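Local coordinates for protein NAD(P)-dependent oxidoreductase (PDB 7A3W) that probably catalyses the NADPH-dependent reduction of imines, as an imine reductase that serves in conjugate reduction and reductive amination, at residues Ala189-Leu192 and Glu193-Leu197; Ala247-Glu250 and Val251-Asp254; Tyr272-Met275 and Ala276-Ala279. All coordinates share one frame; numbering follows the deposited sequence.

All three contacts lie in the helical C-terminal part of the chain, each between successive turns of one helix; none closes a long loop and they neither nest nor cross. Contact 1 comes first, late in the long helix 173-200. The chain then runs through helix 205-232 before contact 2 in helix 242-258, its centre about 15 Å from that of contact 1 and its nearest atoms about 5 Å away, without touching. Contact 3 follows in the next helix, 264-278, and meets contact 2 directly: E250 OE2 and R274 NH2 form a salt bridge of 3.1 Å. Between subunits, E193 of contact 1 is hydrogen-bonded to Y272 of the second subunit, a contact 3 residue.

Contact 1 (Ala189-Leu192 and Glu193-Leu197); sequences AAWL and EGAVL
W191 and A195 meet one helical turn apart, the methyl lying over the indole. From CB, the side chain of W191 leaves the helix with CG anti to the backbone N (chi1 -179°) and chi2 near 83°, which stands the ring up with one face toward the next turn. The pyrrole edge carries NE1, whose hydrogen bond goes to S212 OG, fixing how the ring is turned. At the far end of the benzo ring, CH2 comes 4.1 Å from A195 CB, and CZ3 is 4.2 Å from the same methyl. A195 CB sits 4.1 Å from the centroid of the six-membered ring, 9° off its normal, a CH-pi contact over the face. Alanine suits the place because its single methyl covers the ring without pushing it aside.

Beneath them the backbone is regular alpha helix: G194 N binds A190 O at 3.0 Å, A195 N gives a 2.8 Å bond to W191 O, and V196 N one of 2.9 Å to L192 O. E193 sends its extended chain away from the indole, its carboxylate bonded to S265 N, T266 OG1 and Y272 of the second subunit. From helix 173-200, W191 also reaches F208 of helix 205-232 and, edge-to-face, F183 of the second subunit, while E193 and L197 rest on L256 of helix 242-258.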
ATOM      1  N   ALA B 189      -6.044   4.149  -2.718  1.00 16.63           N
ATOM      2  CA  ALA B 189      -6.391   5.581  -2.806  1.00 15.21           C
ATOM      3  C   ALA B 189      -5.099   6.420  -2.747  1.00 15.91           C
ATOM      4  O   ALA B 189      -4.976   7.416  -3.514  1.00 16.44           O
ATOM      5  CB  ALA B 189      -7.349   5.960  -1.730  1.00 15.48           C
ATOM      6  N   ALA B 190      -4.167   6.051  -1.873  1.00 14.29           N
ATOM      7  CA  ALA B 190      -2.856   6.738  -1.768  1.00 15.63           C
ATOM      8  C   ALA B 190      -2.155   6.646  -3.124  1.00 14.42           C
ATOM      9  O   ALA B 190      -1.551   7.619  -3.543  1.00 14.06           O
ATOM     10  CB  ALA B 190      -1.998   6.113  -0.680  1.00 15.02           C
ATOM     11  N   TRP B 191      -2.152   5.465  -3.752  1.00 15.38           N
ATOM     12  CA  TRP B 191      -1.482   5.289  -5.063  1.00 16.69           C
ATOM     13  C   TRP B 191      -2.095   6.247  -6.097  1.00 17.33           C
ATOM     14  O   TRP B 191      -1.336   6.932  -6.822  1.00 16.77           O
ATOM     15  CB  TRP B 191      -1.549   3.840  -5.539  1.00 17.21           C
ATOM     16  CG  TRP B 191      -0.844   3.710  -6.848  1.00 17.21           C
ATOM     17  CD1 TRP B 191       0.494   3.558  -7.034  1.00 18.42           C
ATOM     18  CD2 TRP B 191      -1.428   3.806  -8.162  1.00 18.79           C
ATOM     19  NE1 TRP B 191       0.784   3.509  -8.369  1.00 19.48           N
ATOM     20  CE2 TRP B 191      -0.371   3.680  -9.086  1.00 19.95           C
ATOM     21  CE3 TRP B 191      -2.729   3.952  -8.649  1.00 19.60           C
ATOM     22  CZ2 TRP B 191      -0.580   3.709 -10.465  1.00 20.02           C
ATOM     23  CZ3 TRP B 191      -2.931   4.018 -10.007  1.00 19.75           C
ATOM     24  CH2 TRP B 191      -1.876   3.875 -10.906  1.00 18.15           C
ATOM     25  N   LEU B 192      -3.423   6.307  -6.165  1.00 17.54           N
ATOM     26  CA  LEU B 192      -4.148   7.212  -7.090  1.00 19.23           C
ATOM     27  C   LEU B 192      -3.743   8.651  -6.789  1.00 19.24           C
ATOM     28  O   LEU B 192      -3.496   9.403  -7.742  1.00 16.59           O
ATOM     29  CB  LEU B 192      -5.664   7.055  -6.913  1.00 20.36           C
ATOM     30  CG  LEU B 192      -6.231   5.728  -7.384  1.00 20.04           C
ATOM     31  CD1 LEU B 192      -7.649   5.539  -6.850  1.00 20.55           C
ATOM     32  CD2 LEU B 192      -6.183   5.668  -8.899  1.00 19.62           C
ATOM     33  N   GLU B 193      -3.719   9.020  -5.516  1.00 19.25           N
ATOM     34  CA  GLU B 193      -3.348  10.390  -5.076  1.00 19.34           C
ATOM     35  C   GLU B 193      -1.943  10.756  -5.605  1.00 18.83           C
ATOM     36  O   GLU B 193      -1.771  11.852  -6.150  1.00 17.57           O
ATOM     37  CB  GLU B 193      -3.460  10.418  -3.564  1.00 20.35           C
ATOM     38  CG  GLU B 193      -3.309  11.784  -2.980  1.00 22.21           C
ATOM     39  CD  GLU B 193      -3.854  11.882  -1.560  1.00 22.76           C
ATOM     40  OE1 GLU B 193      -5.038  11.478  -1.340  1.00 24.75           O
ATOM     41  OE2 GLU B 193      -3.131  12.374  -0.690  1.00 22.31           O
ATOM     42  N   GLY B 194      -0.980   9.834  -5.509  1.00 17.16           N
ATOM     43  CA  GLY B 194       0.369   9.997  -6.082  1.00 17.95           C
ATOM     44  C   GLY B 194       0.368  10.028  -7.607  1.00 18.29           C
ATOM     45  O   GLY B 194       1.074  10.874  -8.196  1.00 17.74           O
ATOM     46  N   ALA B 195      -0.379   9.131  -8.247  1.00 18.66           N
ATOM     47  CA  ALA B 195      -0.427   9.028  -9.718  1.00 18.19           C
ATOM     48  C   ALA B 195      -0.974  10.347 -10.265  1.00 17.94           C
ATOM     49  O   ALA B 195      -0.446  10.838 -11.283  1.00 18.86           O
ATOM     50  CB  ALA B 195      -1.267   7.856 -10.142  1.00 19.08           C
ATOM     51  N   VAL B 196      -1.937  10.946  -9.569  1.00 18.23           N
ATOM     52  CA  VAL B 196      -2.524  12.241 -10.003  1.00 19.24           C
ATOM     53  C   VAL B 196      -1.464  13.339  -9.862  1.00 20.53           C
ATOM     54  O   VAL B 196      -1.263  14.094 -10.842  1.00 20.28           O
ATOM     55  CB  VAL B 196      -3.831  12.553  -9.269  1.00 18.73           C
ATOM     56  CG1 VAL B 196      -4.238  13.999  -9.476  1.00 19.38           C
ATOM     57  CG2 VAL B 196      -4.940  11.611  -9.701  1.00 17.74           C
ATOM     58  N   LEU B 197      -0.766  13.414  -8.727  1.00 18.95           N
ATOM     59  CA  LEU B 197       0.324  14.415  -8.566  1.00 19.07           C
ATOM     60  C   LEU B 197       1.350  14.227  -9.686  1.00 18.58           C
ATOM     61  O   LEU B 197       1.748  15.224 -10.327  1.00 17.86           O
ATOM     62  CB  LEU B 197       0.962  14.284  -7.178  1.00 19.60           C
ATOM     63  CG  LEU B 197       2.026  15.342  -6.841  1.00 20.59           C
ATOM     64  CD1 LEU B 197       1.451  16.747  -6.950  1.00 21.33           C
ATOM     65  CD2 LEU B 197       2.572  15.139  -5.436  1.00 20.55           C
TER

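Contact 2 (Ala247-Glu250 and Val251-Asp254)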
ATOM      1  N   ALA B 247       7.539  16.932   8.699  1.00 18.25           N
ATOM      2  CA  ALA B 247       8.134  18.052   7.940  1.00 17.91           C
ATOM      3  C   ALA B 247       8.155  17.668   6.463  1.00 18.52           C
ATOM      4  O   ALA B 247       7.850  18.492   5.642  1.00 17.67           O
ATOM      5  CB  ALA B 247       9.508  18.382   8.451  1.00 19.71           C
ATOM      6  N   GLY B 248       8.542  16.434   6.153  1.00 18.24           N
ATOM      7  CA  GLY B 248       8.574  15.937   4.765  1.00 18.96           C
ATOM      8  C   GLY B 248       7.187  15.877   4.149  1.00 18.39           C
ATOM      9  O   GLY B 248       7.024  16.333   3.011  1.00 16.93           O
ATOM     10  N   GLN B 249       6.197  15.331   4.855  1.00 18.58           N
ATOM     11  CA  GLN B 249       4.855  15.136   4.253  1.00 17.97           C
ATOM     12  C   GLN B 249       4.141  16.486   4.139  1.00 18.15           C
ATOM     13  O   GLN B 249       3.215  16.566   3.334  1.00 19.01           O
ATOM     14  CB  GLN B 249       4.009  14.095   4.990  1.00 18.35           C
ATOM     15  CG  GLN B 249       3.148  13.294   4.034  1.00 19.27           C
ATOM     16  CD  GLN B 249       3.914  12.327   3.163  1.00 19.99           C
ATOM     17  OE1 GLN B 249       5.122  12.169   3.300  1.00 21.82           O
ATOM     18  NE2 GLN B 249       3.202  11.648   2.276  1.00 20.08           N
ATOM     19  N   GLU B 250       4.560  17.510   4.881  1.00 18.22           N
ATOM     20  CA  GLU B 250       3.952  18.847   4.707  1.00 20.48           C
ATOM     21  C   GLU B 250       4.410  19.424   3.364  1.00 19.89           C
ATOM     22  O   GLU B 250       3.664  20.202   2.753  1.00 20.86           O
ATOM     23  CB  GLU B 250       4.314  19.769   5.865  1.00 23.45           C
ATOM     24  CG  GLU B 250       3.556  19.461   7.134  1.00 27.08           C
ATOM     25  CD  GLU B 250       4.052  20.240   8.345  1.00 33.24           C
ATOM     26  OE1 GLU B 250       5.197  20.732   8.304  1.00 38.66           O
ATOM     27  OE2 GLU B 250       3.310  20.330   9.343  1.00 37.99           O
ATOM     28  N   VAL B 251       5.587  19.033   2.892  1.00 19.22           N
ATOM     29  CA  VAL B 251       6.073  19.384   1.525  1.00 19.53           C
ATOM     30  C   VAL B 251       5.241  18.616   0.499  1.00 17.55           C
ATOM     31  O   VAL B 251       4.829  19.199  -0.493  1.00 18.14           O
ATOM     32  CB  VAL B 251       7.585  19.118   1.409  1.00 20.98           C
ATOM     33  CG1 VAL B 251       8.129  19.374   0.010  1.00 22.78           C
ATOM     34  CG2 VAL B 251       8.315  19.976   2.434  1.00 21.07           C
ATOM     35  N   VAL B 252       4.984  17.332   0.720  1.00 17.99           N
ATOM     36  CA  VAL B 252       4.105  16.532  -0.181  1.00 17.70           C
ATOM     37  C   VAL B 252       2.731  17.233  -0.255  1.00 18.85           C
ATOM     38  O   VAL B 252       2.223  17.440  -1.350  1.00 20.03           O
ATOM     39  CB  VAL B 252       3.999  15.077   0.294  1.00 17.89           C
ATOM     40  CG1 VAL B 252       2.982  14.285  -0.513  1.00 17.43           C
ATOM     41  CG2 VAL B 252       5.353  14.378   0.242  1.00 16.82           C
ATOM     42  N   LEU B 253       2.170  17.637   0.878  1.00 18.60           N
ATOM     43  CA  LEU B 253       0.844  18.292   0.885  1.00 20.34           C
ATOM     44  C   LEU B 253       0.908  19.568   0.046  1.00 21.15           C
ATOM     45  O   LEU B 253      -0.029  19.832  -0.719  1.00 21.17           O
ATOM     46  CB  LEU B 253       0.463  18.615   2.325  1.00 19.88           C
ATOM     47  CG  LEU B 253      -0.831  19.398   2.508  1.00 21.17           C
ATOM     48  CD1 LEU B 253      -1.989  18.662   1.836  1.00 22.39           C
ATOM     49  CD2 LEU B 253      -1.095  19.585   3.996  1.00 20.89           C
ATOM     50  N   ASP B 254       1.946  20.370   0.253  1.00 22.58           N
ATOM     51  CA  ASP B 254       2.144  21.651  -0.477  1.00 23.16           C
ATOM     52  C   ASP B 254       2.117  21.375  -1.986  1.00 22.75           C
ATOM     53  O   ASP B 254       1.430  22.106  -2.723  1.00 23.54           O
ATOM     54  CB  ASP B 254       3.451  22.310  -0.048  1.00 23.57           C
ATOM     55  CG  ASP B 254       3.814  23.515  -0.887  1.00 25.16           C
ATOM     56  OD1 ASP B 254       3.176  24.538  -0.676  1.00 26.70           O
ATOM     57  OD2 ASP B 254       4.702  23.402  -1.751  1.00 25.30           O
TER
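Q249 and V252 lie side by side, three residues apart on helix 242-258, in the helical C-terminal domain of the reductive aminase family. The amide of Q249 runs alongside the two methyls of V252: CD and OE1 are each 3.8 Å from V252 CG2, and NE2 is 3.8 Å from V252 CG1. It is the bend of the glutamine chain at chi2 (71°) that turns the amide so that it lies against both methyls. The branch at CB gives valine two methyls close to the backbone, where the bent chain can reach them.

The backbone below holds both residues in register. G248 O accepts V252 N and also takes a weak bond from V251 N, while L253 N reaches Q249 O at 2.9 Å. V251 stands on another side of the helix, with CG2 packed 3.6 Å from A247 O.

Farther out, Q249 NE2 is hydrogen-bonded to Y181 O of the second subunit, and its side chain touches T266, Y269 and L270 of helix 264-278, so a long amide is apt here: its methylenes can pack while its N-H group meets a backbone carbonyl of the other subunit. An alanine here would probably leave Y181 O of the second subunit without this donor and remove the amide that packs beside the methyls of V252. Next along the chain, E250 turns to helix 264-278, where OE2 forms a salt bridge with R274. Nearer its start the same helix borders the cofactor, with V244 in the NADPH pocket. One turn on from E250, D254 N bonds to E250 O at 3.0 Å, the donor standing 36° out of the carbonyl plane.

Contact 3 (Tyr272-Met275 and Ala276-Ala279); sequences YCRM and AQTA
Side by side on the last turns of helix 264-278, R274 and Q277 make a local contact between residues three apart, shortly before the helix gives out at A279. Both side chains point the same way, and Q277 OE1 lies 3.8 Å from R274 CG, the amide oxygen beside the aliphatic part of the arginine. The guanidinium and amide planes are 47° apart, so the groups do not stack flat. Their polar ends serve other partners: the guanidinium is engaged by E250 of helix 242-258, and Q277 NE2 is hydrogen-bonded to D243. With long polar chains, both reach partners on helix 242-258 while their carbon parts touch V246.

In this all-helical C-terminal domain the backbone keeps its alpha-helical bonds almost to the end, with Q277 N on C273 O at 3.0 Å. R274 O then takes two donors from T278. The backbone N comes in at 2.8 Å with an N-H...O angle of 170°, and OG1 adds a second bond of 2.9 Å from above the carbonyl plane. What threonine brings to this turn is a hydroxyl on CB: placed beside its own backbone N (chi1 -63°), OG1 can turn back to that oxygen. A279 N makes a weak, bent bond to M275 O (3.2 Å). On another side A276, small enough for close packing, meets L289 and A292 of helix 289-293.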
ATOM      1  N   TYR B 272      -2.547  11.202  11.724  1.00 20.19           N
ATOM      2  CA  TYR B 272      -2.024  10.128  12.592  1.00 19.15           C
ATOM      3  C   TYR B 272      -0.652  10.550  13.135  1.00 20.62           C
ATOM      4  O   TYR B 272      -0.360  10.322  14.327  1.00 23.97           O
ATOM      5  CB  TYR B 272      -1.977   8.806  11.838  1.00 20.05           C
ATOM      6  CG  TYR B 272      -3.329   8.280  11.424  1.00 19.93           C
ATOM      7  CD1 TYR B 272      -4.494   8.741  12.010  1.00 19.21           C
ATOM      8  CD2 TYR B 272      -3.436   7.260  10.486  1.00 21.19           C
ATOM      9  CE1 TYR B 272      -5.730   8.234  11.660  1.00 20.38           C
ATOM     10  CE2 TYR B 272      -4.670   6.731  10.134  1.00 21.16           C
ATOM     11  CZ  TYR B 272      -5.825   7.228  10.721  1.00 21.27           C
ATOM     12  OH  TYR B 272      -7.068   6.751  10.407  1.00 20.58           O
ATOM     13  N   CYS B 273       0.177  11.150  12.286  1.00 19.16           N
ATOM     14  CA  CYS B 273       1.458  11.755  12.705  1.00 19.35           C
ATOM     15  C   CYS B 273       1.214  12.754  13.833  1.00 20.25           C
ATOM     16  O   CYS B 273       1.944  12.702  14.817  1.00 20.49           O
ATOM     17  CB  CYS B 273       2.155  12.443  11.552  1.00 18.49           C
ATOM     18  SG  CYS B 273       2.872  11.251  10.388  1.00 19.44           S
ATOM     19  N   ARG B 274       0.226  13.633  13.676  1.00 21.98           N
ATOM     20  CA  ARG B 274      -0.036  14.711  14.667  1.00 24.98           C
ATOM     21  C   ARG B 274      -0.555  14.089  15.965  1.00 23.62           C
ATOM     22  O   ARG B 274      -0.130  14.532  17.033  1.00 25.21           O
ATOM     23  CB  ARG B 274      -0.934  15.783  14.052  1.00 25.24           C
ATOM     24  CG  ARG B 274      -0.207  16.611  13.003  1.00 29.90           C
ATOM     25  CD  ARG B 274      -1.003  17.815  12.568  1.00 33.37           C
ATOM     26  NE  ARG B 274      -0.719  18.158  11.183  1.00 37.64           N
ATOM     27  CZ  ARG B 274       0.421  18.673  10.755  1.00 38.74           C
ATOM     28  NH1 ARG B 274       1.411  18.906  11.603  1.00 40.97           N
ATOM     29  NH2 ARG B 274       0.562  18.975   9.479  1.00 39.45           N
ATOM     30  N   MET B 275      -1.374  13.050  15.887  1.00 25.95           N
ATOM     31  CA  MET B 275      -1.766  12.230  17.070  1.00 26.41           C
ATOM     32  C   MET B 275      -0.512  11.825  17.840  1.00 24.84           C
ATOM     33  O   MET B 275      -0.485  11.999  19.055  1.00 24.47           O
ATOM     34  CB  MET B 275      -2.474  10.937  16.676  1.00 27.81           C
ATOM     35  CG  MET B 275      -3.965  11.025  16.606  1.00 30.97           C
ATOM     36  SD  MET B 275      -4.614   9.465  15.937  1.00 30.39           S
ATOM     37  CE  MET B 275      -6.000  10.186  15.066  1.00 31.44           C
ATOM     38  N   ALA B 276       0.485  11.267  17.149  1.00 22.30           N
ATOM     39  CA  ALA B 276       1.730  10.779  17.767  1.00 24.17           C
ATOM     40  C   ALA B 276       2.506  11.950  18.379  1.00 23.44           C
ATOM     41  O   ALA B 276       2.964  11.820  19.537  1.00 24.05           O
ATOM     42  CB  ALA B 276       2.538   9.995  16.761  1.00 24.10           C
ATOM     43  N   GLN B 277       2.624  13.069  17.667  1.00 22.36           N
ATOM     44  CA  GLN B 277       3.358  14.263  18.181  1.00 24.56           C
ATOM     45  C   GLN B 277       2.682  14.760  19.471  1.00 25.46           C
ATOM     46  O   GLN B 277       3.404  15.027  20.465  1.00 23.43           O
ATOM     47  CB  GLN B 277       3.396  15.381  17.145  1.00 24.80           C
ATOM     48  CG  GLN B 277       4.250  15.073  15.918  1.00 24.59           C
ATOM     49  CD  GLN B 277       4.257  16.245  14.967  1.00 25.34           C
ATOM     50  OE1 GLN B 277       3.215  16.786  14.615  1.00 25.17           O
ATOM     51  NE2 GLN B 277       5.437  16.653  14.546  1.00 23.75           N
ATOM     52  N   THR B 278       1.360  14.889  19.434  1.00 28.29           N
ATOM     53  CA  THR B 278       0.505  15.331  20.569  1.00 32.21           C
ATOM     54  C   THR B 278       0.780  14.446  21.786  1.00 29.52           C
ATOM     55  O   THR B 278       0.689  14.958  22.913  1.00 30.04           O
ATOM     56  CB  THR B 278      -0.984  15.276  20.186  1.00 34.75           C
ATOM     57  OG1 THR B 278      -1.140  16.215  19.129  1.00 36.92           O
ATOM     58  CG2 THR B 278      -1.933  15.611  21.316  1.00 38.46           C
ATOM     59  N   ALA B 279       1.078  13.162  21.569  1.00 27.43           N
ATOM     60  CA  ALA B 279       1.294  12.169  22.641  1.00 27.07           C
ATOM     61  C   ALA B 279       2.778  12.145  23.040  1.00 26.67           C
ATOM     62  O   ALA B 279       3.155  11.237  23.783  1.00 27.01           O
ATOM     63  CB  ALA B 279       0.803  10.818  22.180  1.00 28.68           C
TER